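Local coordinates for signal recognition particle 19 kDa protein (Pyrococcus furiosus, PDB 3DLU) that probably binds 7S RNA directly and mediates binding of the 54 kDa subunit to the archaeal signal recognition particle, at residues 25-30 with 87-92; 32-37 with 71-76. All blocks are in the same frame, centred on the assembly; numbering follows the deposited sequence. Where two conformers were deposited one is given.

Interaction 1 (25-30 with 87-92); sequences RSIAVE and LIAQKI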
loop_
_atom_site.group_PDB
_atom_site.type_symbol
_atom_site.label_atom_id
_atom_site.label_comp_id
_atom_site.label_asym_id
_atom_site.label_seq_id
_atom_site.Cartn_x
_atom_site.Cartn_y
_atom_site.Cartn_z
ATOM N N ARG A 25 -3.757 -21.072 18.777
ATOM C CA ARG A 25 -3.178 -21.668 17.588
ATOM C C ARG A 25 -4.138 -22.593 16.839
ATOM O O ARG A 25 -4.137 -22.603 15.616
ATOM C CB ARG A 25 -1.880 -22.407 17.929
ATOM C CG ARG A 25 -1.062 -22.780 16.706
ATOM C CD ARG A 25 0.197 -23.555 17.087
ATOM N NE ARG A 25 -0.162 -24.858 17.637
ATOM C CZ ARG A 25 0.657 -25.900 17.700
ATOM N NH1 ARG A 25 1.897 -25.801 17.242
ATOM N NH2 ARG A 25 0.224 -27.049 18.205
ATOM N N SER A 26 -4.936 -23.379 17.569
ATOM C CA SER A 26 -5.889 -24.290 16.928
ATOM C C SER A 26 -7.042 -23.566 16.201
ATOM O O SER A 26 -7.620 -24.111 15.253
ATOM C CB SER A 26 -6.437 -25.297 17.943
ATOM O OG SER A 26 -7.118 -24.612 18.973
ATOM N N ILE A 27 -7.365 -22.341 16.632
ATOM C CA ILE A 27 -8.380 -21.548 15.926
ATOM C C ILE A 27 -7.761 -20.852 14.704
ATOM O O ILE A 27 -8.340 -20.862 13.610
ATOM C CB ILE A 27 -9.072 -20.542 16.865
ATOM C CG1 ILE A 27 -9.869 -21.284 17.943
ATOM C CG2 ILE A 27 -10.009 -19.604 16.080
ATOM C CD1 ILE A 27 -10.217 -20.413 19.142
ATOM N N ALA A 28 -6.581 -20.264 14.906
ATOM C CA ALA A 28 -5.789 -19.690 13.823
ATOM C C ALA A 28 -5.620 -20.699 12.689
ATOM O O ALA A 28 -5.677 -21.919 12.913
ATOM C CB ALA A 28 -4.418 -19.267 14.357
ATOM N N VAL A 29 -5.406 -20.184 11.481
ATOM C CA VAL A 29 -5.156 -21.004 10.302
ATOM C C VAL A 29 -3.793 -20.663 9.720
ATOM O O VAL A 29 -3.234 -19.597 10.004
ATOM C CB VAL A 29 -6.226 -20.825 9.213
ATOM C CG1 VAL A 29 -7.602 -21.288 9.713
ATOM C CG2 VAL A 29 -6.242 -19.355 8.703
ATOM N N GLU A 30 -3.241 -21.567 8.912
ATOM C CA GLU A 30 -1.932 -21.305 8.322
ATOM C C GLU A 30 -2.015 -20.243 7.224
ATOM O O GLU A 30 -2.829 -20.345 6.315
ATOM C CB GLU A 30 -1.301 -22.593 7.765
ATOM N N LEU A 87 -13.961 -15.858 14.751
ATOM C CA LEU A 87 -15.002 -16.185 13.785
ATOM C C LEU A 87 -14.423 -16.224 12.379
ATOM O O LEU A 87 -14.755 -17.102 11.581
ATOM C CB LEU A 87 -16.131 -15.154 13.837
ATOM C CG LEU A 87 -17.025 -15.220 15.075
ATOM C CD1 LEU A 87 -17.852 -13.941 15.165
ATOM C CD2 LEU A 87 -17.921 -16.452 14.971
ATOM N N ILE A 88 -13.568 -15.250 12.074
ATOM C CA ILE A 88 -12.949 -15.166 10.758
ATOM C C ILE A 88 -12.044 -16.370 10.498
ATOM O O ILE A 88 -12.122 -16.992 9.433
ATOM C CB ILE A 88 -12.153 -13.858 10.610
ATOM C CG1 ILE A 88 -13.124 -12.694 10.455
ATOM C CG2 ILE A 88 -11.209 -13.919 9.400
ATOM C CD1 ILE A 88 -12.443 -11.323 10.521
ATOM N N ALA A 89 -11.201 -16.698 11.476
ATOM C CA ALA A 89 -10.296 -17.840 11.349
ATOM C C ALA A 89 -11.077 -19.134 11.089
ATOM O O ALA A 89 -10.752 -19.906 10.166
ATOM C CB ALA A 89 -9.420 -17.976 12.604
ATOM N N GLN A 90 -12.121 -19.362 11.877
ATOM C CA GLN A 90 -12.889 -20.596 11.745
ATOM C C GLN A 90 -13.652 -20.643 10.419
ATOM O O GLN A 90 -13.811 -21.709 9.826
ATOM C CB GLN A 90 -13.799 -20.816 12.957
ATOM C CG GLN A 90 -14.539 -22.168 12.965
ATOM C CD GLN A 90 -13.618 -23.394 12.903
ATOM O OE1 GLN A 90 -12.415 -23.309 13.139
ATOM N NE2 GLN A 90 -14.202 -24.546 12.598
ATOM N N LYS A 91 -14.084 -19.483 9.931
ATOM C CA LYS A 91 -14.734 -19.414 8.632
ATOM C C LYS A 91 -13.747 -19.742 7.503
ATOM O O LYS A 91 -14.099 -20.430 6.537
ATOM C CB LYS A 91 -15.360 -18.032 8.429
ATOM C CG LYS A 91 -15.997 -17.838 7.069
ATOM C CD LYS A 91 -17.202 -18.749 6.883
ATOM C CE LYS A 91 -18.140 -18.668 8.073
ATOM N NZ LYS A 91 -19.405 -19.408 7.777
ATOM N N ILE A 92 -12.515 -19.258 7.623
ATOM C CA ILE A 92 -11.497 -19.560 6.625
ATOM C C ILE A 92 -11.189 -21.067 6.616
ATOM O O ILE A 92 -11.033 -21.671 5.550
ATOM C CB ILE A 92 -10.212 -18.743 6.847
ATOM C CG1 ILE A 92 -10.483 -17.253 6.605
ATOM C CG2 ILE A 92 -9.094 -19.237 5.916
ATOM C CD1 ILE A 92 -9.262 -16.360 6.914
#
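This is a largely apolar, buried contact in which the end of the long loop between strand 3-6 and helix 34-43 lies against one side of helix 81-100. No hydrogen bond joins 25-30 to 87-92; the loop is fitted around A89, where the backbones come closest, with the CA atoms of A28 and A89 5.5 Å apart. The methyl group of A89 points at the loop and presses on its backbone, with A89 CB 3.2 Å from I27 O. The branch methyl of I27, anti to its backbone N, reaches the same carbon (I27 CG2 to A89 CB, 3.9 Å). Two residues on, V29 turns toward the helix and uses both methyls. V29 CG1, anti to the carbonyl carbon (chi1 -63°), rests 3.5 Å from A89 O, which puts V29 CG2 in the crowded position between N and C, where it meets I92 CG2 at 4.0 Å, the two side chains crossing at about a right angle. A28 points away from the helix and packs on S13, R21 and V23 within the loop. R93 supplies the polar link, bonding I27 O and A28 O as well as Q90 OE1, and R96 bonds E30 O. The small A89 thus permits close approach of backbone to helix, methyl groups of I27, V29 and I92 pack around it, and arginines of the next helical turns satisfy loop carbonyls that the contact itself does not.

Interaction 2 (32-37 with 71-76); sequences PRVEEI and GMIVLE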
loop_
_atom_site.group_PDB
_atom_site.type_symbol
_atom_site.label_atom_id
_atom_site.label_comp_id
_atom_site.label_asym_id
_atom_site.label_seq_id
_atom_site.Cartn_x
_atom_site.Cartn_y
_atom_site.Cartn_z
ATOM N N PRO A 32 -3.184 -17.079 6.577
ATOM C CA PRO A 32 -4.464 -16.570 6.071
ATOM C C PRO A 32 -4.167 -15.455 5.089
ATOM O O PRO A 32 -3.363 -14.591 5.417
ATOM C CB PRO A 32 -5.149 -15.980 7.309
ATOM C CG PRO A 32 -4.149 -15.919 8.372
ATOM C CD PRO A 32 -2.949 -16.749 7.995
ATOM N N ARG A 33 -4.786 -15.493 3.915
ATOM C CA ARG A 33 -4.571 -14.469 2.900
ATOM C C ARG A 33 -5.541 -13.310 3.101
ATOM O O ARG A 33 -6.639 -13.487 3.636
ATOM C CB ARG A 33 -4.738 -15.065 1.503
ATOM C CG ARG A 33 -3.671 -16.096 1.163
ATOM C CD ARG A 33 -3.961 -16.760 -0.172
ATOM N NE ARG A 33 -5.215 -17.505 -0.138
ATOM C CZ ARG A 33 -5.685 -18.233 -1.146
ATOM N NH1 ARG A 33 -5.002 -18.317 -2.281
ATOM N NH2 ARG A 33 -6.839 -18.877 -1.019
ATOM N N VAL A 34 -5.132 -12.120 2.679
ATOM C CA VAL A 34 -6.016 -10.963 2.789
ATOM C C VAL A 34 -7.377 -11.246 2.149
ATOM O O VAL A 34 -8.418 -10.913 2.724
ATOM C CB VAL A 34 -5.382 -9.705 2.152
ATOM C CG1 VAL A 34 -6.434 -8.615 1.979
ATOM C CG2 VAL A 34 -4.219 -9.207 3.008
ATOM N N GLU A 35 -7.370 -11.854 0.967
ATOM C CA GLU A 35 -8.606 -12.145 0.241
ATOM C C GLU A 35 -9.469 -13.161 0.988
ATOM O O GLU A 35 -10.691 -13.116 0.921
ATOM C CB GLU A 35 -8.301 -12.654 -1.171
ATOM N N GLU A 36 -8.831 -14.072 1.712
ATOM C CA GLU A 36 -9.585 -15.046 2.495
ATOM C C GLU A 36 -10.283 -14.366 3.671
ATOM O O GLU A 36 -11.419 -14.704 4.014
ATOM C CB GLU A 36 -8.664 -16.162 3.008
ATOM C CG GLU A 36 -8.216 -17.148 1.937
ATOM C CD GLU A 36 -7.320 -18.236 2.504
ATOM O OE1 GLU A 36 -6.291 -17.882 3.114
ATOM O OE2 GLU A 36 -7.646 -19.436 2.359
ATOM N N ILE A 37 -9.582 -13.434 4.302
ATOM C CA ILE A 37 -10.142 -12.656 5.399
ATOM C C ILE A 37 -11.323 -11.822 4.902
ATOM O O ILE A 37 -12.350 -11.731 5.568
ATOM C CB ILE A 37 -9.059 -11.777 6.019
ATOM C CG1 ILE A 37 -8.030 -12.692 6.703
ATOM C CG2 ILE A 37 -9.645 -10.774 7.016
ATOM C CD1 ILE A 37 -6.715 -12.002 7.064
ATOM N N GLY A 71 -0.379 -7.037 4.274
ATOM C CA GLY A 71 -1.676 -6.400 4.125
ATOM C C GLY A 71 -2.410 -6.093 5.406
ATOM O O GLY A 71 -1.918 -6.367 6.508
ATOM N N MET A 72 -3.593 -5.508 5.254
ATOM C CA MET A 72 -4.458 -5.191 6.384
ATOM C C MET A 72 -5.860 -4.944 5.888
ATOM O O MET A 72 -6.072 -4.605 4.715
ATOM C CB MET A 72 -3.960 -3.963 7.163
ATOM C CG MET A 72 -4.079 -2.631 6.400
ATOM S SD MET A 72 -5.637 -1.725 6.612
ATOM C CE MET A 72 -5.204 -0.538 7.926
ATOM N N ILE A 73 -6.822 -5.144 6.772
ATOM C CA ILE A 73 -8.226 -4.971 6.429
ATOM C C ILE A 73 -8.840 -4.147 7.534
ATOM O O ILE A 73 -8.601 -4.408 8.709
ATOM C CB ILE A 73 -8.996 -6.322 6.357
ATOM C CG1 ILE A 73 -8.329 -7.317 5.395
ATOM C CG2 ILE A 73 -10.438 -6.080 5.930
ATOM C CD1 ILE A 73 -7.226 -8.162 6.018
ATOM N N VAL A 74 -9.615 -3.133 7.169
ATOM C CA VAL A 74 -10.419 -2.426 8.144
ATOM C C VAL A 74 -11.836 -2.950 7.982
ATOM O O VAL A 74 -12.360 -2.994 6.871
ATOM C CB VAL A 74 -10.397 -0.902 7.894
ATOM C CG1 VAL A 74 -11.304 -0.206 8.884
ATOM C CG2 VAL A 74 -8.957 -0.366 8.004
ATOM N N LEU A 75 -12.429 -3.362 9.105
ATOM C CA LEU A 75 -13.748 -3.982 9.142
ATOM C C LEU A 75 -14.660 -3.334 10.190
ATOM O O LEU A 75 -14.185 -2.697 11.124
ATOM C CB LEU A 75 -13.609 -5.472 9.480
ATOM C CG LEU A 75 -12.885 -6.400 8.507
ATOM C CD1 LEU A 75 -12.754 -7.796 9.109
ATOM C CD2 LEU A 75 -13.617 -6.447 7.169
ATOM N N GLU A 76 -15.974 -3.498 10.026
ATOM C CA GLU A 76 -16.916 -3.189 11.090
ATOM C C GLU A 76 -17.652 -4.471 11.445
ATOM O O GLU A 76 -18.084 -5.197 10.557
ATOM C CB GLU A 76 -17.916 -2.121 10.636
ATOM C CG GLU A 76 -17.333 -0.736 10.670
ATOM C CD GLU A 76 -18.285 0.322 10.133
ATOM O OE1 GLU A 76 -19.246 -0.030 9.426
ATOM O OE2 GLU A 76 -18.056 1.508 10.426
#
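Strand 68-76, the middle strand of the antiparallel sheet, begins this contact at G71, which packs against the first turn of helix 34-43. V34 CG2 sits 3.9 Å from G71 CA; a beta-carbon at this position would stand only 2.5 Å from the same methyl, so the missing side chain permits the close approach. M72 turns its side chain to the other face of the sheet, where it packs on W7 of a second subunit. I73 carries the contact from the strand. Its CG1 branch lies beside the backbone N (chi1 -55°), and its tip fits against I37, with I73 CD1 3.7 Å from I37 CG2 and 4.0 Å from I37 CD1. I37 and I73 cross obliquely, whereas V34 and I73 run past each other in opposite directions, V34 CG1 to I73 CG1 being 4.1 Å. An alanine at I73 would remove CG1 and CD1 and would probably loosen the packing of V34 and I37 on the sheet. L75 also points toward the helix, and its side chain packs on V6, V48 and I88. On the helix side, the N-cap residue R33 gives its backbone N-H to the anti lone pair of E36 OE1 (2.9 Å, 166°), one half of a capping box. The chemistry is therefore divided: aliphatic groups join 32-37 to 71-76 without a hydrogen bond, while the carboxylate of E36, probably ionised and also paired with R96, caps the helix start.

Helix 81-100 connects the two contacts, whose centres lie 13 Å apart: the loop of interaction 1 packs on it, and it in turn packs on helix 34-43 and strand 68-76 of interaction 2. I92 is the main bridge. Its CG2 belongs to interaction 1, while I92 CD1 lies 3.9 Å from I37 CG1 and I92 CG1 lies 3.8 Å from E36 O. One turn earlier, I88 CD1 meets L75 CD1 at 3.8 Å, continuing the hydrophobic core down to the sheet. R96 adds a polar tie, bonding E30 O through NH1 and forming a salt bridge to E36 OE1 through NH2, so both ends of the loop-to-helix junction share one guanidinium.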